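Local atomic coordinates of transcriptional regulator, LacI family (Burkholderia phymatum, PDB entry 2RGY), a protein that probably regulates transcription as a member of the LacI family, its periplasmic-binding-protein-like domain presumably binding a small sugar-like effector. Residues D82-H87 against R98-L103. Sequence-based numbering, arbitrary orientation.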
loop_
_atom_site.group_PDB
_atom_site.type_symbol
_atom_site.label_atom_id
_atom_site.label_comp_id
_atom_site.label_asym_id
_atom_site.label_seq_id
_atom_site.Cartn_x
_atom_site.Cartn_y
_atom_site.Cartn_z
ATOM N N ASP A 82 5.334 23.325 14.871
ATOM C CA ASP A 82 6.385 22.669 14.106
ATOM C C ASP A 82 6.338 23.145 12.660
ATOM O O ASP A 82 7.376 23.380 12.047
ATOM C CB ASP A 82 6.233 21.143 14.163
ATOM C CG ASP A 82 6.317 20.612 15.576
ATOM O OD1 ASP A 82 7.066 21.217 16.374
ATOM O OD2 ASP A 82 5.649 19.600 15.888
ATOM N N LEU A 83 5.131 23.292 12.119
ATOM C CA LEU A 83 4.981 23.761 10.745
ATOM C C LEU A 83 5.660 25.129 10.562
ATOM O O LEU A 83 6.324 25.366 9.552
ATOM C CB LEU A 83 3.494 23.845 10.383
ATOM C CG LEU A 83 2.734 22.579 9.951
ATOM C CD1 LEU A 83 3.153 21.363 10.740
ATOM C CD2 LEU A 83 1.246 22.845 10.124
ATOM N N ASP A 84 5.502 26.015 11.548
ATOM C CA ASP A 84 6.100 27.356 11.503
ATOM C C ASP A 84 7.626 27.338 11.567
ATOM O O ASP A 84 8.300 28.127 10.898
ATOM C CB ASP A 84 5.560 28.211 12.654
ATOM C CG ASP A 84 4.079 28.480 12.525
ATOM O OD1 ASP A 84 3.664 29.004 11.472
ATOM O OD2 ASP A 84 3.329 28.169 13.474
ATOM N N GLU A 85 8.164 26.429 12.371
ATOM C CA GLU A 85 9.610 26.293 12.535
ATOM C C GLU A 85 10.250 25.751 11.259
ATOM O O GLU A 85 11.224 26.311 10.748
ATOM C CB GLU A 85 9.898 25.347 13.698
ATOM C CG GLU A 85 11.353 25.169 13.984
ATOM C CD GLU A 85 11.579 24.299 15.190
ATOM O OE1 GLU A 85 11.557 23.049 15.046
ATOM O OE2 GLU A 85 11.760 24.876 16.291
ATOM N N LEU A 86 9.688 24.657 10.749
ATOM C CA LEU A 86 10.177 24.027 9.531
ATOM C C LEU A 86 10.078 25.011 8.373
ATOM O O LEU A 86 10.933 25.030 7.496
ATOM C CB LEU A 86 9.348 22.770 9.224
ATOM C CG LEU A 86 9.448 21.621 10.233
ATOM C CD1 LEU A 86 8.393 20.549 9.945
ATOM C CD2 LEU A 86 10.848 21.034 10.170
ATOM N N HIS A 87 9.038 25.839 8.378
ATOM C CA HIS A 87 8.853 26.801 7.303
ATOM C C HIS A 87 9.896 27.915 7.314
ATOM O O HIS A 87 10.314 28.376 6.249
ATOM C CB HIS A 87 7.460 27.415 7.354
ATOM C CG HIS A 87 7.072 28.102 6.085
ATOM N ND1 HIS A 87 6.847 27.418 4.910
ATOM C CD2 HIS A 87 6.879 29.412 5.801
ATOM C CE1 HIS A 87 6.529 28.276 3.957
ATOM N NE2 HIS A 87 6.541 29.491 4.474
ATOM N N ARG A 98 -3.581 19.559 6.102
ATOM C CA ARG A 98 -3.658 20.363 7.325
ATOM C C ARG A 98 -3.426 21.824 6.986
ATOM O O ARG A 98 -2.769 22.145 5.999
ATOM C CB ARG A 98 -2.670 19.896 8.404
ATOM C CG ARG A 98 -1.210 20.031 8.091
ATOM C CD ARG A 98 -0.426 19.365 9.209
ATOM N NE ARG A 98 -0.618 20.040 10.488
ATOM C CZ ARG A 98 -0.332 19.504 11.669
ATOM N NH1 ARG A 98 0.151 18.273 11.745
ATOM N NH2 ARG A 98 -0.507 20.216 12.780
ATOM N N ALA A 99 -3.982 22.706 7.806
ATOM C CA ALA A 99 -3.878 24.143 7.574
ATOM C C ALA A 99 -2.535 24.757 7.955
ATOM O O ALA A 99 -1.755 24.170 8.710
ATOM C CB ALA A 99 -5.014 24.861 8.321
ATOM N N PHE A 100 -2.275 25.946 7.415
ATOM C CA PHE A 100 -1.051 26.680 7.698
ATOM C C PHE A 100 -1.398 28.175 7.697
ATOM O O PHE A 100 -1.138 28.905 6.727
ATOM C CB PHE A 100 0.015 26.364 6.651
ATOM C CG PHE A 100 1.366 26.903 6.997
ATOM C CD1 PHE A 100 1.977 26.555 8.203
ATOM C CD2 PHE A 100 2.014 27.794 6.144
ATOM C CE1 PHE A 100 3.222 27.088 8.555
ATOM C CE2 PHE A 100 3.262 28.336 6.482
ATOM C CZ PHE A 100 3.865 27.987 7.686
ATOM N N ASP A 101 -1.996 28.614 8.800
ATOM C CA ASP A 101 -2.439 29.993 8.960
ATOM C C ASP A 101 -1.437 31.088 8.613
ATOM O O ASP A 101 -1.809 32.092 8.013
ATOM C CB ASP A 101 -2.955 30.216 10.381
ATOM C CG ASP A 101 -4.095 29.286 10.736
ATOM O OD1 ASP A 101 -4.906 28.972 9.829
ATOM O OD2 ASP A 101 -4.185 28.881 11.919
ATOM N N ALA A 102 -0.173 30.913 8.981
ATOM C CA ALA A 102 0.816 31.940 8.668
ATOM C C ALA A 102 0.937 32.196 7.161
ATOM O O ALA A 102 1.276 33.310 6.734
ATOM C CB ALA A 102 2.165 31.561 9.248
ATOM N N LEU A 103 0.655 31.169 6.357
ATOM C CA LEU A 103 0.739 31.284 4.899
ATOM C C LEU A 103 -0.239 30.297 4.275
ATOM O O LEU A 103 0.159 29.251 3.767
ATOM C CB LEU A 103 2.155 30.960 4.424
ATOM C CG LEU A 103 2.521 31.566 3.073
ATOM C CD1 LEU A 103 2.786 33.053 3.283
ATOM C CD2 LEU A 103 3.751 30.899 2.496
#
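Leu83 and Phe100 bring the helical segment 82-87 to 7.4 Å, CA to CA, from the irregular segment 98-103, which folds into a type I beta turn from Phe100 to Leu103; no hydrogen bond joins the two, and the contact is mainly one of side-chain packing. Phe100 has CG anti to its backbone N (chi1 -171°), and its ring reaches the helix between Leu83 and His87. It presents an edge to the imidazole face of His87 in a T-shaped pair, with centroids 4.9 Å apart and planes at 61°; Phe100 CE2 stands 3.8 Å above the centre of the His87 ring. Leu83 CB packs against Phe100 CE1 at 3.7 Å, while Asp84 OD1 comes within 3.5 Å of that same CE1 and also touches Ala102 CB. Leu103 crosses His87 at about a right angle, its CD2 3.7 Å from His87 NE2. Leu83 meets Arg98 tip to tip: its CD1 covers one guanidinium face, and its CD2 is 3.4 Å from Arg98 NE, a buried nitrogen without a polar partner. The other guanidinium nitrogens are held, NH1 by the carbonyls of Ser75 and Leu78, NH2 by a salt bridge to Asp80. Helix 80-89, the beta-alpha-beta crossover helix between parallel strands 70-73 and 93-96, thus packs against the loop leading on to strand 107-108, and Phe95 of strand 93-96 touches both Leu83 and Phe100.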